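PDB 1HCU: alpha-1,2-Mannosidase from Trichoderma reesei, which probably trims alpha-1,2-linked mannose residues from high-mannose N-glycans, as a calcium-dependent glycoside hydrolase of family 47. Local coordinates for residues E249-M254 with A263-R268; N315-G320 with L398-R403. All blocks are in the same frame, centred on the assembly; numbering follows the deposited sequence.

Overall arrangement
Both contacts belong to the family 47 catalytic domain, an (alpha/alpha)7 barrel, and their centres lie 16 Å apart. They follow each other in series along the chain: interaction 1 pairs helix 245-257 with helix 263-280, its sequence neighbour, before interaction 2 joins helix 312-323 to the much later helix 393-405. No helix is shared, yet the two meet where helix 245-257 packs on helix 312-323: Ile-252 CG1 lies 3.8 Å from Gly-319 CA, and Lys-253 CG lies 3.8 Å from Leu-318 CD2. Helices 245-257, 312-323 and 393-405 are thus linked in succession; interaction 2 is nearer the bound calcium ion, the side chain of Tyr-400 lying about 9 Å from it and that of Leu-251 about 14 Å.

Interaction 1: residues E249-M254 with A263-R268; sequences EYLIKM and AHYKDR
Apolar contacts join Leu-251 and Met-254 to Tyr-265, where helix 245-257 meets helix 263-280, the next in the chain, in a helical hairpin. The axes come within 7.6 Å and run roughly antiparallel, at 140°. Met-254 lies alongside the tyrosine, its CG 3.7 Å from Tyr-265 CD1; with CG of Tyr-265 anti to its own carbonyl carbon (chi1 -81°), the ring is carried along the methionine chain. Leu-251 instead crosses Tyr-265 at about a right angle, and its CD2 methyl reaches the aliphatic base of Arg-268, with CB at 4.1 Å.

Backbone carbonyls take part on both sides: Leu-251 O sits 3.4 Å from Tyr-265 CB, while Leu-251 CG rests 3.5 Å from Tyr-265 O. An alanine in place of Leu-251 would lack these branches and would probably leave a gap between the helices, with Arg-268 CB deprived of its methyl neighbour.

Charged groups lead away from the interface. Arg-268 turns its guanidinium to a salt bridge with Glu-216, and Lys-253 NZ forms a salt bridge with Glu-249 OE1 at 2.7 Å, meeting the oxygen's anti lone pair. Glu-249 OE2 also hydrogen-bonds Thr-485 OG1, at a residue known to bind calcium. With no hydrogen bond crossing between the segments, the fit of hydrocarbon against ring and backbone carries this contact.

Interaction 2: residues N315-G320 with L398-R403; sequences NFILGG and LYYAYR
Tyr-400 and Ile-317 meet where two helices of the (alpha/alpha)7 barrel of family 47, 312-323 and 393-405, pack side by side. The segments run nearly in the same direction, their axes 9.2 Å apart and inclined at 30°, with no hydrogen bond between them.

Tyr-400 has the larger buried surface of the two. Its CB lies between the helices and receives two branches of Ile-317, CG2 and CD1, each at 4.0 Å. Farther out, the ring is carried past the base of Leu-318: CE2 stands 4.0 Å from Leu-318 CB, an oblique approach. With CG anti to the tyrosine's own carbonyl carbon (chi1 -80°), the ring is turned to the side where Leu-318 CB lies. Lys-253 of helix 245-257 also touches Tyr-400, as does Val-473 from a loop. The tyrosine side chain lies about 9 Å from the bound calcium ion and about 10 Å from that of Glu-393, predicted to be an active-site residue.

Ile-317 divides its branches between two neighbours. CG2 stays by Tyr-400, also 3.8 Å from its carbonyl O, while CG1, anti to the isoleucine carbonyl carbon (chi1 -74°), extends CD1 toward Ala-401. Ile-333 of helix 326-344 touches both Ile-317 and Ala-401, joining a third helix to this apolar junction.

Leu-318 contributes mainly through its CB, beside the tyrosine ring. At Ala-401 the contact reaches the backbone itself: Ile-317 CD1 lies 3.6 Å from Ala-401 N and 4.1 Å from Ala-401 CB.

Interaction 1: residues E249-M254 with A263-R268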
ATOM      1  N   GLU A 249       8.239  -5.014  -2.216  1.00  9.37           N
ATOM      2  CA  GLU A 249       7.631  -5.035  -0.885  1.00  9.00           C
ATOM      3  C   GLU A 249       7.259  -6.454  -0.440  1.00 10.01           C
ATOM      4  O   GLU A 249       7.615  -6.880   0.662  1.00 10.59           O
ATOM      5  CB  GLU A 249       6.368  -4.145  -0.866  1.00  8.20           C
ATOM      6  CG  GLU A 249       5.646  -4.006   0.490  1.00 12.97           C
ATOM      7  CD  GLU A 249       4.315  -3.237   0.385  1.00 15.47           C
ATOM      8  OE1 GLU A 249       3.556  -3.185   1.386  1.00 16.47           O
ATOM      9  OE2 GLU A 249       4.028  -2.684  -0.699  1.00 15.90           O
ATOM     10  N   TYR A 250       6.536  -7.182  -1.287  1.00  9.49           N
ATOM     11  CA  TYR A 250       6.098  -8.529  -0.931  1.00 11.38           C
ATOM     12  C   TYR A 250       7.219  -9.555  -0.841  1.00 10.82           C
ATOM     13  O   TYR A 250       7.058 -10.602  -0.218  1.00 12.02           O
ATOM     14  CB  TYR A 250       5.013  -9.023  -1.901  1.00 13.58           C
ATOM     15  CG  TYR A 250       3.600  -8.593  -1.531  1.00 16.43           C
ATOM     16  CD1 TYR A 250       2.490  -9.069  -2.244  1.00 19.58           C
ATOM     17  CD2 TYR A 250       3.371  -7.686  -0.500  1.00 19.30           C
ATOM     18  CE1 TYR A 250       1.189  -8.639  -1.941  1.00 19.49           C
ATOM     19  CE2 TYR A 250       2.071  -7.252  -0.188  1.00 20.46           C
ATOM     20  CZ  TYR A 250       0.992  -7.724  -0.911  1.00 18.02           C
ATOM     21  OH  TYR A 250      -0.263  -7.245  -0.625  1.00 13.65           O
ATOM     22  N   LEU A 251       8.355  -9.252  -1.453  1.00  9.66           N
ATOM     23  CA  LEU A 251       9.493 -10.151  -1.410  1.00  9.75           C
ATOM     24  C   LEU A 251       9.943 -10.372   0.035  1.00 11.17           C
ATOM     25  O   LEU A 251      10.074 -11.513   0.491  1.00 10.38           O
ATOM     26  CB  LEU A 251      10.640  -9.567  -2.225  1.00  9.69           C
ATOM     27  CG  LEU A 251      11.113 -10.265  -3.505  1.00  9.73           C
ATOM     28  CD1 LEU A 251       9.995 -10.897  -4.285  1.00  8.98           C
ATOM     29  CD2 LEU A 251      11.824  -9.220  -4.336  1.00  7.27           C
ATOM     30  N   ILE A 252      10.170  -9.281   0.760  1.00 10.99           N
ATOM     31  CA  ILE A 252      10.601  -9.388   2.147  1.00 10.60           C
ATOM     32  C   ILE A 252       9.424  -9.762   3.054  1.00 11.12           C
ATOM     33  O   ILE A 252       9.612 -10.419   4.081  1.00 11.10           O
ATOM     34  CB  ILE A 252      11.235  -8.061   2.637  1.00 10.27           C
ATOM     35  CG1 ILE A 252      11.850  -8.241   4.030  1.00  8.92           C
ATOM     36  CG2 ILE A 252      10.190  -6.967   2.653  1.00  9.38           C
ATOM     37  CD1 ILE A 252      13.007  -9.214   4.077  1.00  7.59           C
ATOM     38  N   LYS A 253       8.212  -9.363   2.676  1.00 10.37           N
ATOM     39  CA  LYS A 253       7.055  -9.687   3.503  1.00 12.27           C
ATOM     40  C   LYS A 253       6.725 -11.177   3.502  1.00 12.02           C
ATOM     41  O   LYS A 253       6.201 -11.701   4.485  1.00 15.49           O
ATOM     42  CB  LYS A 253       5.840  -8.849   3.092  1.00 10.97           C
ATOM     43  CG  LYS A 253       5.953  -7.401   3.565  1.00 12.20           C
ATOM     44  CD  LYS A 253       4.667  -6.613   3.365  1.00 11.09           C
ATOM     45  CE  LYS A 253       4.792  -5.206   3.942  1.00 10.59           C
ATOM     46  NZ  LYS A 253       3.524  -4.426   3.773  1.00 11.00           N
ATOM     47  N   MET A 254       7.047 -11.856   2.406  1.00 10.79           N
ATOM     48  CA  MET A 254       6.819 -13.291   2.298  1.00  8.42           C
ATOM     49  C   MET A 254       7.804 -13.983   3.229  1.00  8.82           C
ATOM     50  O   MET A 254       7.511 -15.045   3.788  1.00  8.77           O
ATOM     51  CB  MET A 254       7.048 -13.778   0.858  1.00  8.23           C
ATOM     52  CG  MET A 254       5.932 -13.441  -0.117  1.00  8.66           C
ATOM     53  SD  MET A 254       4.288 -13.831   0.575  1.00 14.99           S
ATOM     54  CE  MET A 254       4.267 -15.602   0.444  1.00 13.50           C
ATOM     55  N   ALA A 263      12.685 -18.129   1.769  1.00 15.29           N
ATOM     56  CA  ALA A 263      14.037 -17.629   2.011  1.00 14.94           C
ATOM     57  C   ALA A 263      14.640 -17.099   0.711  1.00 15.27           C
ATOM     58  O   ALA A 263      15.442 -16.165   0.720  1.00 14.34           O
ATOM     59  CB  ALA A 263      14.916 -18.747   2.570  1.00 14.78           C
ATOM     60  N   HIS A 264      14.248 -17.699  -0.407  1.00 15.34           N
ATOM     61  CA  HIS A 264      14.767 -17.272  -1.700  1.00 16.28           C
ATOM     62  C   HIS A 264      14.223 -15.891  -2.059  1.00 14.04           C
ATOM     63  O   HIS A 264      14.895 -15.109  -2.726  1.00 11.40           O
ATOM     64  CB  HIS A 264      14.401 -18.273  -2.801  1.00 16.35           C
ATOM     65  CG  HIS A 264      15.104 -18.012  -4.094  1.00 19.38           C
ATOM     66  ND1 HIS A 264      14.435 -17.857  -5.290  1.00 21.86           N
ATOM     67  CD2 HIS A 264      16.418 -17.854  -4.374  1.00 19.83           C
ATOM     68  CE1 HIS A 264      15.307 -17.612  -6.252  1.00 20.74           C
ATOM     69  NE2 HIS A 264      16.517 -17.604  -5.723  1.00 23.15           N
ATOM     70  N   TYR A 265      12.997 -15.610  -1.618  1.00 14.86           N
ATOM     71  CA  TYR A 265      12.350 -14.314  -1.854  1.00 12.31           C
ATOM     72  C   TYR A 265      13.185 -13.257  -1.133  1.00 11.04           C
ATOM     73  O   TYR A 265      13.404 -12.157  -1.642  1.00 10.60           O
ATOM     74  CB  TYR A 265      10.930 -14.311  -1.284  1.00 12.43           C
ATOM     75  CG  TYR A 265       9.870 -14.974  -2.149  1.00 12.63           C
ATOM     76  CD1 TYR A 265       8.649 -14.334  -2.385  1.00 12.13           C
ATOM     77  CD2 TYR A 265      10.074 -16.228  -2.724  1.00 12.69           C
ATOM     78  CE1 TYR A 265       7.662 -14.920  -3.170  1.00 11.80           C
ATOM     79  CE2 TYR A 265       9.086 -16.828  -3.519  1.00 11.54           C
ATOM     80  CZ  TYR A 265       7.886 -16.162  -3.735  1.00 14.31           C
ATOM     81  OH  TYR A 265       6.907 -16.720  -4.527  1.00 16.11           O
ATOM     82  N   LYS A 266      13.645 -13.625   0.059  1.00  9.45           N
ATOM     83  CA  LYS A 266      14.474 -12.762   0.892  1.00 11.00           C
ATOM     84  C   LYS A 266      15.771 -12.401   0.166  1.00 11.28           C
ATOM     85  O   LYS A 266      16.209 -11.250   0.207  1.00  9.02           O
ATOM     86  CB  LYS A 266      14.813 -13.470   2.207  1.00 11.76           C
ATOM     87  CG  LYS A 266      15.878 -12.754   3.011  1.00 14.80           C
ATOM     88  CD  LYS A 266      16.744 -13.722   3.798  1.00 15.09           C
ATOM     89  CE  LYS A 266      17.487 -14.671   2.885  1.00 16.02           C
ATOM     90  NZ  LYS A 266      18.439 -15.539   3.627  1.00 15.36           N
ATOM     91  N   ASP A 267      16.388 -13.386  -0.488  1.00 10.78           N
ATOM     92  CA  ASP A 267      17.626 -13.138  -1.229  1.00 10.79           C
ATOM     93  C   ASP A 267      17.401 -12.177  -2.394  1.00 10.19           C
ATOM     94  O   ASP A 267      18.237 -11.312  -2.653  1.00 10.59           O
ATOM     95  CB  ASP A 267      18.231 -14.450  -1.755  1.00  8.35           C
ATOM     96  CG  ASP A 267      18.922 -15.266  -0.663  1.00 11.77           C
ATOM     97  OD1 ASP A 267      19.099 -14.750   0.466  1.00  8.64           O
ATOM     98  OD2 ASP A 267      19.297 -16.428  -0.945  1.00 10.96           O
ATOM     99  N   ARG A 268      16.280 -12.320  -3.099  1.00 10.69           N
ATOM    100  CA  ARG A 268      16.000 -11.429  -4.225  1.00 10.16           C
ATOM    101  C   ARG A 268      15.778  -9.988  -3.739  1.00  9.35           C
ATOM    102  O   ARG A 268      16.087  -9.026  -4.452  1.00  8.89           O
ATOM    103  CB  ARG A 268      14.784 -11.927  -5.023  1.00 10.61           C
ATOM    104  CG  ARG A 268      14.994 -13.289  -5.690  1.00 10.22           C
ATOM    105  CD  ARG A 268      16.204 -13.292  -6.632  1.00  8.18           C
ATOM    106  NE  ARG A 268      16.088 -12.287  -7.681  1.00  8.45           N
ATOM    107  CZ  ARG A 268      16.977 -12.098  -8.653  1.00  8.32           C
ATOM    108  NH1 ARG A 268      18.072 -12.848  -8.719  1.00  5.85           N
ATOM    109  NH2 ARG A 268      16.767 -11.151  -9.561  1.00  5.45           N
TER

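Interaction 2: residues N315-G320 with L398-R403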
ATOM      1  N   ASN A 315       9.625  -0.174   4.215  1.00  9.38           N
ATOM      2  CA  ASN A 315      10.035  -1.478   3.713  1.00 10.32           C
ATOM      3  C   ASN A 315      11.482  -1.816   4.074  1.00 10.66           C
ATOM      4  O   ASN A 315      11.759  -2.935   4.511  1.00 11.46           O
ATOM      5  CB  ASN A 315       9.836  -1.574   2.198  1.00 10.04           C
ATOM      6  CG  ASN A 315       9.749  -3.008   1.726  1.00 10.12           C
ATOM      7  OD1 ASN A 315       8.911  -3.776   2.206  1.00 12.05           O
ATOM      8  ND2 ASN A 315      10.607  -3.382   0.790  1.00  8.90           N
ATOM      9  N   PHE A 316      12.398  -0.860   3.894  1.00  8.45           N
ATOM     10  CA  PHE A 316      13.802  -1.087   4.236  1.00  9.88           C
ATOM     11  C   PHE A 316      13.936  -1.353   5.730  1.00  9.16           C
ATOM     12  O   PHE A 316      14.737  -2.190   6.154  1.00  9.24           O
ATOM     13  CB  PHE A 316      14.673   0.120   3.850  1.00 10.49           C
ATOM     14  CG  PHE A 316      15.221   0.046   2.451  1.00 11.45           C
ATOM     15  CD1 PHE A 316      14.438   0.406   1.357  1.00 10.03           C
ATOM     16  CD2 PHE A 316      16.505  -0.438   2.228  1.00 11.43           C
ATOM     17  CE1 PHE A 316      14.928   0.284   0.063  1.00 11.50           C
ATOM     18  CE2 PHE A 316      17.010  -0.566   0.930  1.00 10.89           C
ATOM     19  CZ  PHE A 316      16.217  -0.204  -0.155  1.00 12.42           C
ATOM     20  N   ILE A 317      13.143  -0.627   6.516  1.00  9.05           N
ATOM     21  CA  ILE A 317      13.130  -0.785   7.962  1.00  7.80           C
ATOM     22  C   ILE A 317      12.663  -2.198   8.276  1.00  9.22           C
ATOM     23  O   ILE A 317      13.321  -2.909   9.047  1.00 10.04           O
ATOM     24  CB  ILE A 317      12.185   0.248   8.640  1.00  7.43           C
ATOM     25  CG1 ILE A 317      12.835   1.631   8.613  1.00  6.25           C
ATOM     26  CG2 ILE A 317      11.879  -0.165  10.073  1.00  8.57           C
ATOM     27  CD1 ILE A 317      11.907   2.760   8.978  1.00  2.87           C
ATOM     28  N   LEU A 318      11.550  -2.615   7.670  1.00  7.49           N
ATOM     29  CA  LEU A 318      11.039  -3.964   7.906  1.00  8.28           C
ATOM     30  C   LEU A 318      12.116  -5.001   7.621  1.00 10.15           C
ATOM     31  O   LEU A 318      12.338  -5.917   8.420  1.00 12.65           O
ATOM     32  CB  LEU A 318       9.827  -4.251   7.031  1.00  7.60           C
ATOM     33  CG  LEU A 318       9.265  -5.670   7.152  1.00  8.00           C
ATOM     34  CD1 LEU A 318       9.006  -6.026   8.620  1.00  7.87           C
ATOM     35  CD2 LEU A 318       7.986  -5.758   6.353  1.00  6.92           C
ATOM     36  N   GLY A 319      12.781  -4.844   6.478  1.00 10.70           N
ATOM     37  CA  GLY A 319      13.848  -5.752   6.090  1.00 11.32           C
ATOM     38  C   GLY A 319      14.987  -5.750   7.092  1.00 10.67           C
ATOM     39  O   GLY A 319      15.564  -6.790   7.373  1.00 10.84           O
ATOM     40  N   GLY A 320      15.307  -4.577   7.633  1.00 12.54           N
ATOM     41  CA  GLY A 320      16.374  -4.469   8.615  1.00 13.28           C
ATOM     42  C   GLY A 320      16.028  -5.190   9.908  1.00 12.88           C
ATOM     43  O   GLY A 320      16.902  -5.741  10.578  1.00 13.21           O
ATOM     44  N   LEU A 398       6.609   6.619   8.404  1.00 12.29           N
ATOM     45  CA  LEU A 398       6.841   7.245   9.692  1.00 12.48           C
ATOM     46  C   LEU A 398       6.500   6.233  10.780  1.00 14.16           C
ATOM     47  O   LEU A 398       7.207   6.120  11.784  1.00 16.80           O
ATOM     48  CB  LEU A 398       5.972   8.493   9.846  1.00 12.30           C
ATOM     49  CG  LEU A 398       6.346   9.657   8.921  1.00 13.85           C
ATOM     50  CD1 LEU A 398       5.258  10.724   8.982  1.00 12.01           C
ATOM     51  CD2 LEU A 398       7.700  10.229   9.334  1.00  9.04           C
ATOM     52  N   TYR A 399       5.417   5.491  10.577  1.00 12.88           N
ATOM     53  CA  TYR A 399       5.011   4.488  11.545  1.00 12.57           C
ATOM     54  C   TYR A 399       6.135   3.474  11.779  1.00 13.99           C
ATOM     55  O   TYR A 399       6.518   3.232  12.925  1.00 15.29           O
ATOM     56  CB  TYR A 399       3.725   3.792  11.081  1.00 11.27           C
ATOM     57  CG  TYR A 399       3.388   2.546  11.863  1.00 13.35           C
ATOM     58  CD1 TYR A 399       3.563   1.284  11.296  1.00 13.34           C
ATOM     59  CD2 TYR A 399       2.933   2.619  13.180  1.00 10.66           C
ATOM     60  CE1 TYR A 399       3.300   0.131  12.018  1.00 12.52           C
ATOM     61  CE2 TYR A 399       2.667   1.464  13.914  1.00 10.37           C
ATOM     62  CZ  TYR A 399       2.854   0.225  13.327  1.00 12.11           C
ATOM     63  OH  TYR A 399       2.620  -0.930  14.045  1.00 13.76           O
ATOM     64  N   TYR A 400       6.677   2.894  10.705  1.00 13.96           N
ATOM     65  CA  TYR A 400       7.767   1.927  10.852  1.00 13.12           C
ATOM     66  C   TYR A 400       8.976   2.542  11.559  1.00 15.17           C
ATOM     67  O   TYR A 400       9.605   1.885  12.405  1.00 16.11           O
ATOM     68  CB  TYR A 400       8.227   1.382   9.498  1.00 11.20           C
ATOM     69  CG  TYR A 400       7.358   0.286   8.922  1.00 10.69           C
ATOM     70  CD1 TYR A 400       6.280   0.589   8.091  1.00  8.89           C
ATOM     71  CD2 TYR A 400       7.629  -1.064   9.193  1.00 10.81           C
ATOM     72  CE1 TYR A 400       5.495  -0.416   7.537  1.00  8.81           C
ATOM     73  CE2 TYR A 400       6.845  -2.082   8.645  1.00 10.82           C
ATOM     74  CZ  TYR A 400       5.780  -1.746   7.814  1.00  9.79           C
ATOM     75  OH  TYR A 400       5.019  -2.730   7.233  1.00 11.11           O
ATOM     76  N   ALA A 401       9.304   3.789  11.206  1.00 14.02           N
ATOM     77  CA  ALA A 401      10.439   4.492  11.809  1.00 13.43           C
ATOM     78  C   ALA A 401      10.286   4.543  13.333  1.00 13.61           C
ATOM     79  O   ALA A 401      11.249   4.296  14.075  1.00 14.41           O
ATOM     80  CB  ALA A 401      10.554   5.902  11.238  1.00 12.36           C
ATOM     81  N   TYR A 402       9.073   4.834  13.794  1.00 12.02           N
ATOM     82  CA  TYR A 402       8.797   4.894  15.225  1.00 12.99           C
ATOM     83  C   TYR A 402       8.880   3.504  15.875  1.00 12.56           C
ATOM     84  O   TYR A 402       9.500   3.343  16.923  1.00 13.26           O
ATOM     85  CB  TYR A 402       7.411   5.513  15.489  1.00 11.72           C
ATOM     86  CG  TYR A 402       7.036   5.489  16.951  1.00 12.39           C
ATOM     87  CD1 TYR A 402       6.125   4.558  17.447  1.00 11.64           C
ATOM     88  CD2 TYR A 402       7.685   6.323  17.866  1.00 13.81           C
ATOM     89  CE1 TYR A 402       5.878   4.446  18.807  1.00  8.20           C
ATOM     90  CE2 TYR A 402       7.446   6.217  19.232  1.00 11.96           C
ATOM     91  CZ  TYR A 402       6.547   5.274  19.696  1.00  9.82           C
ATOM     92  OH  TYR A 402       6.351   5.130  21.047  1.00  7.85           O
ATOM     93  N   ARG A 403       8.262   2.504  15.249  1.00 12.34           N
ATOM     94  CA  ARG A 403       8.280   1.140  15.789  1.00 12.63           C
ATOM     95  C   ARG A 403       9.682   0.566  15.916  1.00 11.75           C
ATOM     96  O   ARG A 403       9.921  -0.294  16.764  1.00 11.67           O
ATOM     97  CB  ARG A 403       7.440   0.191  14.920  1.00 12.02           C
ATOM     98  CG  ARG A 403       5.952   0.526  14.847  1.00 15.48           C
ATOM     99  CD  ARG A 403       5.303   0.542  16.223  1.00 12.71           C
ATOM    100  NE  ARG A 403       5.686  -0.636  16.988  1.00 12.79           N
ATOM    101  CZ  ARG A 403       5.376  -0.843  18.266  1.00 13.01           C
ATOM    102  NH1 ARG A 403       4.665   0.048  18.941  1.00 11.30           N
ATOM    103  NH2 ARG A 403       5.801  -1.937  18.872  1.00 12.69           N
TER